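Local coordinates for protein O-methyltransferase family 3 (PDB 7CVW) that methylates a hydroxyl group of catechol-like compounds with S-adenosyl-L-methionine as methyl donor and magnesium as the preferred metal cofactor, at residues Trp74-Leu79 against Ala105-Gln110; Gln124-Gly129 against Ala152-Arg157; Tyr148-Leu153 against Asn190-Ala195. One frame throughout, in Å; residues are numbered along the deposited sequence.

Contact 1: Trp74-Leu79 against Ala105-Gln110; sequences WMARAL and AGLTSQ
Arg77 runs out extended from CG to NE, with chi2 172° and chi3 171°, and this straight chain carries its guanidinium beside Ala105. Leu107 has CG beside its own backbone N (chi1 -71°), which turns the CD1 branch onto Ala76. CD1 of Leu107 meets CB of Ala76 at 3.9 Å, a plain apolar touch of two methyl groups. At the guanidinium the methyl of Ala105 comes obliquely, its CB 4.2 Å from NH2 of Arg77. A water lies at the edge of the same group, in its plane. It accepts from NE of Arg77 at 2.8 Å and donates to the carbonyl O of Ala105 at 2.7 Å. Further along, the amide end of Gln110 lies against the aliphatic part of Leu79, with NE2 of Gln110 4.1 Å from CB of Leu79. That NE2 also gives a weak hydrogen bond to the carbonyl of Pro80.

Ala76 to Leu79 form a type I beta turn at the end of the segment. Facing it is the loop between helix 92-104 and strand 111-115, where Gly106 closes the helix in a Schellman motif. Both pieces belong to the Rossmann-like methyltransferase fold. Arg77 NH2 has its charged partner in Asp21, in a salt bridge outside the two segments. The contact is therefore apolar at Ala76 and Leu107, while its polar link runs through one water.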
ATOM      1  N   TRP A  74      10.969  -6.387  10.348  1.00  9.04           N
ATOM      2  CA  TRP A  74      10.315  -6.492   9.016  1.00  9.26           C
ATOM      3  C   TRP A  74      11.001  -5.542   8.029  1.00  9.23           C
ATOM      4  O   TRP A  74      11.406  -5.972   6.926  1.00  9.47           O
ATOM      5  CB  TRP A  74       8.832  -6.178   9.142  1.00  9.90           C
ATOM      6  CG  TRP A  74       7.966  -7.326   9.562  1.00  9.34           C
ATOM      7  CD1 TRP A  74       7.303  -7.476  10.746  1.00  9.64           C
ATOM      8  CD2 TRP A  74       7.618  -8.458   8.755  1.00  9.40           C
ATOM      9  NE1 TRP A  74       6.563  -8.620  10.724  1.00  9.97           N
ATOM     10  CE2 TRP A  74       6.738  -9.247   9.513  1.00 10.13           C
ATOM     11  CE3 TRP A  74       7.957  -8.865   7.462  1.00  9.85           C
ATOM     12  CZ2 TRP A  74       6.203 -10.444   9.023  1.00 10.27           C
ATOM     13  CZ3 TRP A  74       7.449 -10.055   6.989  1.00 10.31           C
ATOM     14  CH2 TRP A  74       6.551 -10.807   7.743  1.00 10.62           C
ATOM     15  N   MET A  75      11.164  -4.271   8.365  1.00  9.30           N
ATOM     16  CA  MET A  75      11.759  -3.308   7.399  1.00  9.52           C
ATOM     17  C   MET A  75      13.256  -3.566   7.207  1.00  9.56           C
ATOM     18  O   MET A  75      13.708  -3.491   6.069  1.00 10.10           O
ATOM     19  CB  MET A  75      11.533  -1.859   7.829  1.00 10.58           C
ATOM     20  CG  MET A  75      10.069  -1.499   7.769  1.00 11.24           C
ATOM     21  SD  MET A  75       9.785   0.259   8.136  1.00 12.13           S
ATOM     22  CE  MET A  75      10.145   0.292   9.886  1.00 13.42           C
ATOM     23  N   ALA A  76      14.026  -3.851   8.263  1.00  9.37           N
ATOM     24  CA  ALA A  76      15.497  -4.002   8.130  1.00  9.64           C
ATOM     25  C   ALA A  76      15.823  -5.209   7.246  1.00 10.47           C
ATOM     26  O   ALA A  76      16.856  -5.192   6.536  1.00 10.86           O
ATOM     27  CB  ALA A  76      16.116  -4.156   9.493  1.00  9.50           C
ATOM     28  N   ARG A  77      14.942  -6.206   7.216  1.00 10.80           N
ATOM     29  CA  ARG A  77      15.156  -7.388   6.344  1.00 11.07           C
ATOM     30  C   ARG A  77      15.037  -7.032   4.856  1.00 12.00           C
ATOM     31  O   ARG A  77      15.479  -7.867   4.050  1.00 14.71           O
ATOM     32  CB  ARG A  77      14.197  -8.501   6.750  1.00 11.20           C
ATOM     33  CG  ARG A  77      14.702  -9.221   7.988  1.00 11.73           C
ATOM     34  CD  ARG A  77      13.716 -10.200   8.551  1.00 11.37           C
ATOM     35  NE  ARG A  77      14.332 -10.995   9.587  1.00 11.57           N
ATOM     36  CZ  ARG A  77      13.690 -11.869  10.363  1.00 12.14           C
ATOM     37  NH1 ARG A  77      12.396 -12.079  10.221  1.00 12.30           N
ATOM     38  NH2 ARG A  77      14.379 -12.564  11.256  1.00 12.98           N
ATOM     39  N   ALA A  78      14.541  -5.852   4.472  1.00 11.17           N
ATOM     40  CA  ALA A  78      14.506  -5.423   3.060  1.00 11.33           C
ATOM     41  C   ALA A  78      15.851  -4.807   2.654  1.00 11.44           C
ATOM     42  O   ALA A  78      16.029  -4.578   1.460  1.00 13.51           O
ATOM     43  CB  ALA A  78      13.406  -4.427   2.838  1.00 12.18           C
ATOM     44  N   LEU A  79      16.720  -4.463   3.600  1.00 11.86           N
ATOM     45  CA  LEU A  79      17.966  -3.712   3.322  1.00 11.95           C
ATOM     46  C   LEU A  79      18.995  -4.595   2.623  1.00 12.78           C
ATOM     47  O   LEU A  79      19.075  -5.797   2.884  1.00 13.55           O
ATOM     48  CB  LEU A  79      18.576  -3.206   4.622  1.00 12.09           C
ATOM     49  CG  LEU A  79      17.793  -2.133   5.373  1.00 12.71           C
ATOM     50  CD1 LEU A  79      18.419  -1.916   6.745  1.00 13.04           C
ATOM     51  CD2 LEU A  79      17.752  -0.833   4.609  1.00 12.78           C
ATOM     52  N   ALA A 105      17.760 -11.389  15.885  1.00 13.02           N
ATOM     53  CA  ALA A 105      17.453 -11.414  14.434  1.00 13.30           C
ATOM     54  C   ALA A 105      18.747 -11.293  13.603  1.00 13.57           C
ATOM     55  O   ALA A 105      18.657 -11.338  12.352  1.00 15.25           O
ATOM     56  CB  ALA A 105      16.472 -10.330  14.087  1.00 13.05           C
ATOM     57  N   GLY A 106      19.916 -11.123  14.223  1.00 12.69           N
ATOM     58  CA  GLY A 106      21.184 -10.961  13.490  1.00 13.02           C
ATOM     59  C   GLY A 106      21.308  -9.618  12.811  1.00 13.55           C
ATOM     60  O   GLY A 106      22.036  -9.526  11.816  1.00 15.25           O
ATOM     61  N   LEU A 107      20.601  -8.588  13.288  1.00 12.89           N
ATOM     62  CA  LEU A 107      20.529  -7.279  12.577  1.00 12.58           C
ATOM     63  C   LEU A 107      21.355  -6.216  13.303  1.00 13.08           C
ATOM     64  O   LEU A 107      21.236  -5.031  12.966  1.00 12.27           O
ATOM     65  CB  LEU A 107      19.064  -6.864  12.457  1.00 12.80           C
ATOM     66  CG  LEU A 107      18.243  -7.684  11.472  1.00 13.71           C
ATOM     67  CD1 LEU A 107      16.761  -7.360  11.637  1.00 14.31           C
ATOM     68  CD2 LEU A 107      18.717  -7.415  10.055  1.00 14.59           C
ATOM     69  N   THR A 108      22.185  -6.604  14.268  1.00 13.15           N
ATOM     70  CA  THR A 108      22.965  -5.668  15.109  1.00 13.61           C
ATOM     71  C   THR A 108      23.755  -4.696  14.228  1.00 14.17           C
ATOM     72  O   THR A 108      23.819  -3.509  14.573  1.00 14.28           O
ATOM     73  CB  THR A 108      23.902  -6.429  16.050  1.00 14.17           C
ATOM     74  OG1 THR A 108      23.142  -7.435  16.731  1.00 15.12           O
ATOM     75  CG2 THR A 108      24.574  -5.510  17.043  1.00 15.09           C
ATOM     76  N   SER A 109      24.393  -5.191  13.164  1.00 14.90           N
ATOM     77  CA  SER A 109      25.310  -4.401  12.304  1.00 16.77           C
ATOM     78  C   SER A 109      24.540  -3.347  11.502  1.00 16.60           C
ATOM     79  O   SER A 109      25.168  -2.351  11.076  1.00 19.29           O
ATOM     80  CB  SER A 109      26.101  -5.301  11.374  1.00 17.55           C
ATOM     81  OG  SER A 109      26.924  -6.156  12.142  1.00 22.78           O
ATOM     82  N   GLN A 110      23.250  -3.574  11.241  1.00 15.47           N
ATOM     83  CA  GLN A 110      22.474  -2.752  10.275  1.00 14.48           C
ATOM     84  C   GLN A 110      21.464  -1.837  10.976  1.00 13.05           C
ATOM     85  O   GLN A 110      20.922  -0.947  10.305  1.00 13.64           O
ATOM     86  CB  GLN A 110      21.756  -3.655   9.286  1.00 16.26           C
ATOM     87  CG  GLN A 110      22.716  -4.348   8.322  1.00 18.12           C
ATOM     88  CD  GLN A 110      22.004  -5.506   7.681  1.00 22.07           C
ATOM     89  OE1 GLN A 110      21.803  -6.550   8.306  1.00 23.51           O
ATOM     90  NE2 GLN A 110      21.601  -5.319   6.433  1.00 25.22           N
TER
HETATM   91  O   HOH W   1      17.074 -11.177  10.197  1.00 23.53           O

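Contact 2: Gln124-Gly129 against Ala152-Arg157; sequences QLVEEG and ALRLSR
Val126 meets both Arg154 and Leu155, and its two methyls divide the work. Its CB carries CG1 anti to the backbone N (chi1 171°) and CG2 anti to the carbonyl carbon. CG1 goes to the arginine. It lies over one face of the Arg154 guanidinium, 3.6 Å from NH1 and 3.9 Å from CZ of that residue. The two side chains cross at about a right angle. The Arg154 chain bends at chi2 (-100°) and chi3 (-105°), and this fold lays the flat group across the methyl. CG2 of Val126 turns the other way, to Leu155, where it is 3.7 Å from CD2 and 3.9 Å from CG. CG2 is also 4.2 Å from CB of Arg154. Leu155 reaches on past Val126 to Leu125, whose CB is 4.1 Å from CD1 of Leu155. The interface is apolar, with the guanidinium of Arg154 laid over CG1 of Val126 at its edge.

Each segment contains the end of a helix, and the second runs on into a short, weakly bonded strand at about 156-157. Gly129 closes helix 118-128 with a Schellman motif. At the end of helix 145-154, Ser156 OG donates to the carbonyl O of Ala152 at 2.7 Å, from the face of the carbonyl plane opposite to Leu155 N. The contact joins two neighbouring helices of the Rossmann-like fold. Strand 133-138, which links them in sequence, bonds to Leu155 through the backbone of Phe133 and receives its side chain as well.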
ATOM      1  N   GLN A 124      19.322  16.364  15.632  1.00 11.42           N
ATOM      2  CA  GLN A 124      20.676  15.761  15.646  1.00 11.18           C
ATOM      3  C   GLN A 124      20.943  15.118  14.283  1.00 11.87           C
ATOM      4  O   GLN A 124      22.051  15.265  13.759  1.00 11.63           O
ATOM      5  CB  GLN A 124      20.836  14.687  16.727  1.00 11.77           C
ATOM      6  CG  GLN A 124      20.451  15.117  18.136  1.00 11.51           C
ATOM      7  CD  GLN A 124      20.534  13.980  19.122  1.00 10.87           C
ATOM      8  OE1 GLN A 124      20.682  12.806  18.757  1.00 11.64           O
ATOM      9  NE2 GLN A 124      20.399  14.327  20.387  1.00 12.18           N
ATOM     10  N   LEU A 125      19.972  14.378  13.733  1.00 10.85           N
ATOM     11  CA  LEU A 125      20.158  13.667  12.447  1.00 11.34           C
ATOM     12  C   LEU A 125      20.371  14.708  11.344  1.00 11.69           C
ATOM     13  O   LEU A 125      21.206  14.449  10.457  1.00 13.60           O
ATOM     14  CB  LEU A 125      18.922  12.802  12.180  1.00 11.28           C
ATOM     15  CG  LEU A 125      18.740  11.600  13.120  1.00 11.40           C
ATOM     16  CD1 LEU A 125      17.387  10.920  12.902  1.00 11.77           C
ATOM     17  CD2 LEU A 125      19.843  10.584  12.953  1.00 11.96           C
ATOM     18  N   VAL A 126      19.681  15.856  11.431  1.00 12.53           N
ATOM     19  CA  VAL A 126      19.889  16.978  10.462  1.00 14.01           C
ATOM     20  C   VAL A 126      21.321  17.506  10.627  1.00 15.27           C
ATOM     21  O   VAL A 126      22.036  17.588   9.593  1.00 16.15           O
ATOM     22  CB  VAL A 126      18.818  18.071  10.601  1.00 13.95           C
ATOM     23  CG1 VAL A 126      19.165  19.295   9.755  1.00 15.55           C
ATOM     24  CG2 VAL A 126      17.461  17.521  10.198  1.00 13.55           C
ATOM     25  N   GLU A 127      21.762  17.783  11.859  1.00 16.73           N
ATOM     26  CA  GLU A 127      23.141  18.288  12.110  1.00 17.93           C
ATOM     27  C   GLU A 127      24.169  17.282  11.588  1.00 18.49           C
ATOM     28  O   GLU A 127      25.195  17.725  11.021  1.00 20.58           O
ATOM     29  CB  GLU A 127      23.360  18.596  13.590  1.00 20.48           C
ATOM     30  CG  GLU A 127      24.758  19.116  13.841  1.00 23.87           C
ATOM     31  CD  GLU A 127      25.049  19.724  15.195  1.00 28.56           C
ATOM     32  OE1 GLU A 127      24.162  19.688  16.078  1.00 31.01           O
ATOM     33  OE2 GLU A 127      26.198  20.222  15.361  1.00 29.89           O
ATOM     34  N   GLU A 128      23.919  15.977  11.747  1.00 15.62           N
ATOM     35  CA  GLU A 128      24.847  14.892  11.354  1.00 16.18           C
ATOM     36  C   GLU A 128      24.889  14.725   9.833  1.00 17.27           C
ATOM     37  O   GLU A 128      25.803  14.062   9.355  1.00 19.74           O
ATOM     38  CB  GLU A 128      24.409  13.567  11.967  1.00 16.90           C
ATOM     39  CG  GLU A 128      24.587  13.518  13.468  1.00 16.33           C
ATOM     40  CD  GLU A 128      23.721  12.461  14.140  1.00 17.21           C
ATOM     41  OE1 GLU A 128      23.306  11.491  13.444  1.00 17.24           O
ATOM     42  OE2 GLU A 128      23.472  12.587  15.351  1.00 17.04           O
ATOM     43  N   GLY A 129      23.900  15.230   9.104  1.00 17.81           N
ATOM     44  CA  GLY A 129      23.731  14.879   7.678  1.00 18.50           C
ATOM     45  C   GLY A 129      23.393  13.408   7.515  1.00 19.39           C
ATOM     46  O   GLY A 129      23.896  12.763   6.570  1.00 19.25           O
ATOM     47  N   ALA A 152      10.911  14.948   9.023  1.00  9.98           N
ATOM     48  CA  ALA A 152      11.069  13.872   8.024  1.00 10.26           C
ATOM     49  C   ALA A 152      11.361  14.507   6.657  1.00 10.42           C
ATOM     50  O   ALA A 152      12.269  14.021   5.946  1.00  9.99           O
ATOM     51  CB  ALA A 152       9.852  12.985   8.007  1.00 10.63           C
ATOM     52  N   LEU A 153      10.677  15.588   6.291  1.00 10.33           N
ATOM     53  CA  LEU A 153      10.927  16.241   4.973  1.00 11.23           C
ATOM     54  C   LEU A 153      12.361  16.777   4.908  1.00 12.34           C
ATOM     55  O   LEU A 153      12.999  16.678   3.847  1.00 12.26           O
ATOM     56  CB  LEU A 153       9.902  17.357   4.774  1.00 11.41           C
ATOM     57  CG  LEU A 153       8.477  16.879   4.525  1.00 12.69           C
ATOM     58  CD1 LEU A 153       7.535  18.077   4.419  1.00 13.04           C
ATOM     59  CD2 LEU A 153       8.392  16.052   3.267  1.00 13.07           C
ATOM     60  N   ARG A 154      12.867  17.317   6.009  1.00 12.55           N
ATOM     61  CA  ARG A 154      14.263  17.819   6.076  1.00 14.24           C
ATOM     62  C   ARG A 154      15.252  16.662   5.861  1.00 13.14           C
ATOM     63  O   ARG A 154      16.386  16.929   5.499  1.00 15.36           O
ATOM     64  CB  ARG A 154      14.488  18.519   7.414  1.00 16.87           C
ATOM     65  CG  ARG A 154      13.881  19.911   7.495  1.00 22.30           C
ATOM     66  CD  ARG A 154      14.957  20.953   7.263  1.00 28.41           C
ATOM     67  NE  ARG A 154      15.327  21.585   8.521  1.00 32.39           N
ATOM     68  CZ  ARG A 154      16.533  22.053   8.822  1.00 35.30           C
ATOM     69  NH1 ARG A 154      17.542  21.936   7.970  1.00 35.82           N
ATOM     70  NH2 ARG A 154      16.726  22.620   9.997  1.00 36.43           N
ATOM     71  N   LEU A 155      14.855  15.417   6.119  1.00 11.47           N
ATOM     72  CA  LEU A 155      15.731  14.226   6.055  1.00 10.79           C
ATOM     73  C   LEU A 155      15.370  13.367   4.833  1.00 11.26           C
ATOM     74  O   LEU A 155      15.808  12.207   4.794  1.00 12.60           O
ATOM     75  CB  LEU A 155      15.559  13.454   7.366  1.00 10.24           C
ATOM     76  CG  LEU A 155      16.134  14.172   8.584  1.00 10.64           C
ATOM     77  CD1 LEU A 155      15.654  13.522   9.864  1.00 11.01           C
ATOM     78  CD2 LEU A 155      17.661  14.199   8.504  1.00 10.90           C
ATOM     79  N   SER A 156      14.660  13.938   3.856  1.00 12.13           N
ATOM     80  CA  SER A 156      14.122  13.204   2.684  1.00 12.66           C
ATOM     81  C   SER A 156      14.903  13.586   1.436  1.00 13.80           C
ATOM     82  O   SER A 156      15.591  14.630   1.458  1.00 16.01           O
ATOM     83  CB  SER A 156      12.646  13.480   2.486  1.00 13.17           C
ATOM     84  OG  SER A 156      11.872  12.855   3.511  1.00 14.43           O
ATOM     85  N   ARG A 157      14.735  12.782   0.395  1.00 14.59           N
ATOM     86  CA  ARG A 157      15.127  13.127  -0.994  1.00 15.74           C
ATOM     87  C   ARG A 157      13.856  13.122  -1.828  1.00 15.66           C
ATOM     88  O   ARG A 157      12.843  12.561  -1.414  1.00 13.07           O
ATOM     89  CB  ARG A 157      16.119  12.094  -1.537  1.00 17.26           C
ATOM     90  CG  ARG A 157      15.601  10.664  -1.515  1.00 19.66           C
ATOM     91  CD  ARG A 157      16.330   9.706  -2.428  1.00 21.30           C
ATOM     92  NE  ARG A 157      15.925   8.314  -2.284  1.00 22.47           N
ATOM     93  CZ  ARG A 157      14.885   7.723  -2.865  1.00 22.26           C
ATOM     94  NH1 ARG A 157      14.051   8.399  -3.638  1.00 22.86           N
ATOM     95  NH2 ARG A 157      14.672   6.433  -2.671  1.00 22.15           N
TER

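Contact 3: Tyr148-Leu153 against Asn190-Ala195; sequences YFQWAL and NAMLGA
Met192 and Phe149 form a Met-aromatic contact. SD of Met192 is 4.6 Å from the centroid of the Phe149 ring and 43° off its normal, so the sulfur approaches obliquely. The methyl CE of Met192 comes closer, 3.6 Å from both CG and CD2 of Phe149. At the far end of the ring, CD1 of Leu193 meets CZ of Phe149 at 3.7 Å. Gln150 brings its amide to the thioether: NE2 of Gln150 is 3.5 Å from SD of Met192. The same NE2 gives a weak hydrogen bond to the carbonyl of Thr146.

Helix 145-154 and helix 181-195 lie here on the sheet of the class I-like methyltransferase fold. The axes of segments 148-153 and 190-195 approach to 11.7 Å, with 40° between their N-to-C directions, and large side chains bridge the gap. Phe149 has CG anti to its backbone N (chi1 -165°), which sends the ring across toward the second helix. Met192 starts out in the same way, then bends at chi2 and chi3, which lays SD and CE against the ring.

Beneath them, Phe149 rests on Ile162, Val199 and Ala218, and Leu193 on Ala201 and Ala216. Leu193 also packs on Leu17 of the second subunit, and Asn190 ND2 bonds to Tyr12 OH of that subunit.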
ATOM      1  N   TYR A 148       6.888  15.826  13.504  1.00  8.60           N
ATOM      2  CA  TYR A 148       7.758  14.727  13.032  1.00  8.56           C
ATOM      3  C   TYR A 148       7.800  14.730  11.493  1.00  8.50           C
ATOM      4  O   TYR A 148       8.872  14.499  10.886  1.00  8.45           O
ATOM      5  CB  TYR A 148       7.280  13.392  13.597  1.00  8.48           C
ATOM      6  CG  TYR A 148       7.413  13.204  15.078  1.00  8.43           C
ATOM      7  CD1 TYR A 148       8.336  13.927  15.816  1.00  8.77           C
ATOM      8  CD2 TYR A 148       6.649  12.241  15.728  1.00  8.80           C
ATOM      9  CE1 TYR A 148       8.497  13.697  17.171  1.00  8.84           C
ATOM     10  CE2 TYR A 148       6.794  12.006  17.083  1.00  8.85           C
ATOM     11  CZ  TYR A 148       7.726  12.740  17.796  1.00  9.19           C
ATOM     12  OH  TYR A 148       7.889  12.543  19.127  1.00  9.53           O
ATOM     13  N   PHE A 149       6.660  14.975  10.858  1.00  8.61           N
ATOM     14  CA  PHE A 149       6.577  14.978   9.387  1.00  9.10           C
ATOM     15  C   PHE A 149       7.436  16.123   8.826  1.00  9.55           C
ATOM     16  O   PHE A 149       8.115  15.925   7.809  1.00  9.80           O
ATOM     17  CB  PHE A 149       5.137  15.085   8.914  1.00  9.72           C
ATOM     18  CG  PHE A 149       4.936  14.746   7.463  1.00  9.75           C
ATOM     19  CD1 PHE A 149       4.762  13.431   7.066  1.00 10.18           C
ATOM     20  CD2 PHE A 149       4.950  15.735   6.491  1.00 10.55           C
ATOM     21  CE1 PHE A 149       4.537  13.096   5.737  1.00 10.76           C
ATOM     22  CE2 PHE A 149       4.733  15.399   5.161  1.00 10.80           C
ATOM     23  CZ  PHE A 149       4.534  14.087   4.784  1.00 10.59           C
ATOM     24  N   GLN A 150       7.444  17.291   9.471  1.00 10.00           N
ATOM     25  CA  GLN A 150       8.272  18.419   8.981  1.00 11.28           C
ATOM     26  C   GLN A 150       9.749  18.049   9.069  1.00 11.04           C
ATOM     27  O   GLN A 150      10.485  18.330   8.145  1.00 10.96           O
ATOM     28  CB  GLN A 150       8.002  19.698   9.768  1.00 12.95           C
ATOM     29  CG  GLN A 150       6.533  20.082   9.817  1.00 15.26           C
ATOM     30  CD  GLN A 150       5.828  20.078   8.485  1.00 18.13           C
ATOM     31  OE1 GLN A 150       6.346  20.568   7.482  1.00 19.90           O
ATOM     32  NE2 GLN A 150       4.635  19.495   8.474  1.00 22.15           N
ATOM     33  N   TRP A 151      10.181  17.416  10.151  1.00  9.79           N
ATOM     34  CA  TRP A 151      11.572  16.932  10.289  1.00 10.59           C
ATOM     35  C   TRP A 151      11.856  15.848   9.259  1.00 10.25           C
ATOM     36  O   TRP A 151      12.923  15.854   8.643  1.00 10.45           O
ATOM     37  CB  TRP A 151      11.806  16.440  11.716  1.00 10.86           C
ATOM     38  CG  TRP A 151      11.995  17.542  12.711  1.00 11.52           C
ATOM     39  CD1 TRP A 151      11.138  17.917  13.693  1.00 11.88           C
ATOM     40  CD2 TRP A 151      13.108  18.452  12.786  1.00 11.60           C
ATOM     41  NE1 TRP A 151      11.649  18.980  14.394  1.00 12.20           N
ATOM     42  CE2 TRP A 151      12.852  19.330  13.858  1.00 12.13           C
ATOM     43  CE3 TRP A 151      14.296  18.599  12.061  1.00 12.92           C
ATOM     44  CZ2 TRP A 151      13.726  20.348  14.231  1.00 13.03           C
ATOM     45  CZ3 TRP A 151      15.170  19.600  12.431  1.00 13.79           C
ATOM     46  CH2 TRP A 151      14.879  20.467  13.490  1.00 12.93           C
ATOM     47  N   ALA A 152      10.911  14.948   9.023  1.00  9.98           N
ATOM     48  CA  ALA A 152      11.069  13.872   8.024  1.00 10.26           C
ATOM     49  C   ALA A 152      11.361  14.507   6.657  1.00 10.42           C
ATOM     50  O   ALA A 152      12.269  14.021   5.946  1.00  9.99           O
ATOM     51  CB  ALA A 152       9.852  12.985   8.007  1.00 10.63           C
ATOM     52  N   LEU A 153      10.677  15.588   6.291  1.00 10.33           N
ATOM     53  CA  LEU A 153      10.927  16.241   4.973  1.00 11.23           C
ATOM     54  C   LEU A 153      12.361  16.777   4.908  1.00 12.34           C
ATOM     55  O   LEU A 153      12.999  16.678   3.847  1.00 12.26           O
ATOM     56  CB  LEU A 153       9.902  17.357   4.774  1.00 11.41           C
ATOM     57  CG  LEU A 153       8.477  16.879   4.525  1.00 12.69           C
ATOM     58  CD1 LEU A 153       7.535  18.077   4.419  1.00 13.04           C
ATOM     59  CD2 LEU A 153       8.392  16.052   3.267  1.00 13.07           C
ATOM     60  N   ASN A 190      -3.395  14.787   9.757  1.00  8.58           N
ATOM     61  CA  ASN A 190      -4.162  14.530   8.503  1.00  8.52           C
ATOM     62  C   ASN A 190      -4.465  15.873   7.830  1.00  8.62           C
ATOM     63  O   ASN A 190      -4.374  15.984   6.579  1.00  8.82           O
ATOM     64  CB  ASN A 190      -5.430  13.725   8.790  1.00  8.70           C
ATOM     65  CG  ASN A 190      -5.154  12.289   9.187  1.00  8.85           C
ATOM     66  OD1 ASN A 190      -4.039  11.795   9.006  1.00  8.56           O
ATOM     67  ND2 ASN A 190      -6.152  11.649   9.776  1.00  9.33           N
ATOM     68  N   ALA A 191      -4.861  16.873   8.612  1.00  9.06           N
ATOM     69  CA  ALA A 191      -5.101  18.242   8.079  1.00  9.08           C
ATOM     70  C   ALA A 191      -3.823  18.789   7.438  1.00  9.62           C
ATOM     71  O   ALA A 191      -3.891  19.393   6.358  1.00 10.45           O
ATOM     72  CB  ALA A 191      -5.591  19.168   9.161  1.00  9.33           C
ATOM     73  N   MET A 192      -2.688  18.640   8.115  1.00  9.53           N
ATOM     74  CA  MET A 192      -1.375  19.075   7.598  1.00 10.13           C
ATOM     75  C   MET A 192      -1.134  18.359   6.285  1.00 10.51           C
ATOM     76  O   MET A 192      -0.722  19.009   5.308  1.00  9.73           O
ATOM     77  CB  MET A 192      -0.270  18.771   8.607  1.00 10.76           C
ATOM     78  CG  MET A 192       1.114  19.143   8.121  1.00 10.97           C
ATOM     79  SD  MET A 192       1.861  17.887   7.056  1.00 11.67           S
ATOM     80  CE  MET A 192       1.830  16.404   8.085  1.00 11.82           C
ATOM     81  N   LEU A 193      -1.425  17.065   6.242  1.00 11.16           N
ATOM     82  CA  LEU A 193      -1.093  16.274   5.051  1.00 12.57           C
ATOM     83  C   LEU A 193      -1.957  16.753   3.875  1.00 12.14           C
ATOM     84  O   LEU A 193      -1.398  16.922   2.766  1.00 12.68           O
ATOM     85  CB  LEU A 193      -1.280  14.799   5.426  1.00 13.62           C
ATOM     86  CG  LEU A 193      -0.657  13.804   4.474  1.00 14.57           C
ATOM     87  CD1 LEU A 193       0.833  14.060   4.296  1.00 14.62           C
ATOM     88  CD2 LEU A 193      -0.949  12.406   4.971  1.00 13.59           C
ATOM     89  N   GLY A 194      -3.239  17.042   4.114  1.00 13.49           N
ATOM     90  CA  GLY A 194      -4.152  17.581   3.087  1.00 13.94           C
ATOM     91  C   GLY A 194      -3.694  18.933   2.582  1.00 15.01           C
ATOM     92  O   GLY A 194      -4.099  19.286   1.452  1.00 18.24           O
ATOM     93  N   ALA A 195      -2.946  19.703   3.384  1.00 13.56           N
ATOM     94  CA  ALA A 195      -2.501  21.073   3.025  1.00 13.32           C
ATOM     95  C   ALA A 195      -1.092  21.048   2.431  1.00 14.73           C
ATOM     96  O   ALA A 195      -0.621  22.090   2.009  1.00 15.89           O
ATOM     97  CB  ALA A 195      -2.552  21.964   4.251  1.00 13.48           C
TER

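Contacts 2 and 3 are neighbours, with centres 15 Å apart. They share Ala152 and Leu153 of helix 145-154 and touch where CG2 of Val126 meets CZ3 of Trp151 at 3.8 Å. Contact 1 stands apart. Its centre is 21 Å from that of contact 2 and 27 Å from that of contact 3, which lies on the opposite side of the chain's centre. The three contacts differ in how near they come to the cofactor. Tyr148, in contact 3, touches the bound S-adenosyl-L-homocysteine. The side chains of Leu125 in contact 2 and Ala76 in contact 1 are about 11 Å and 12 Å from it. The side chain of Phe149 is about 12 Å from that of Asp165, which binds the magnesium ion.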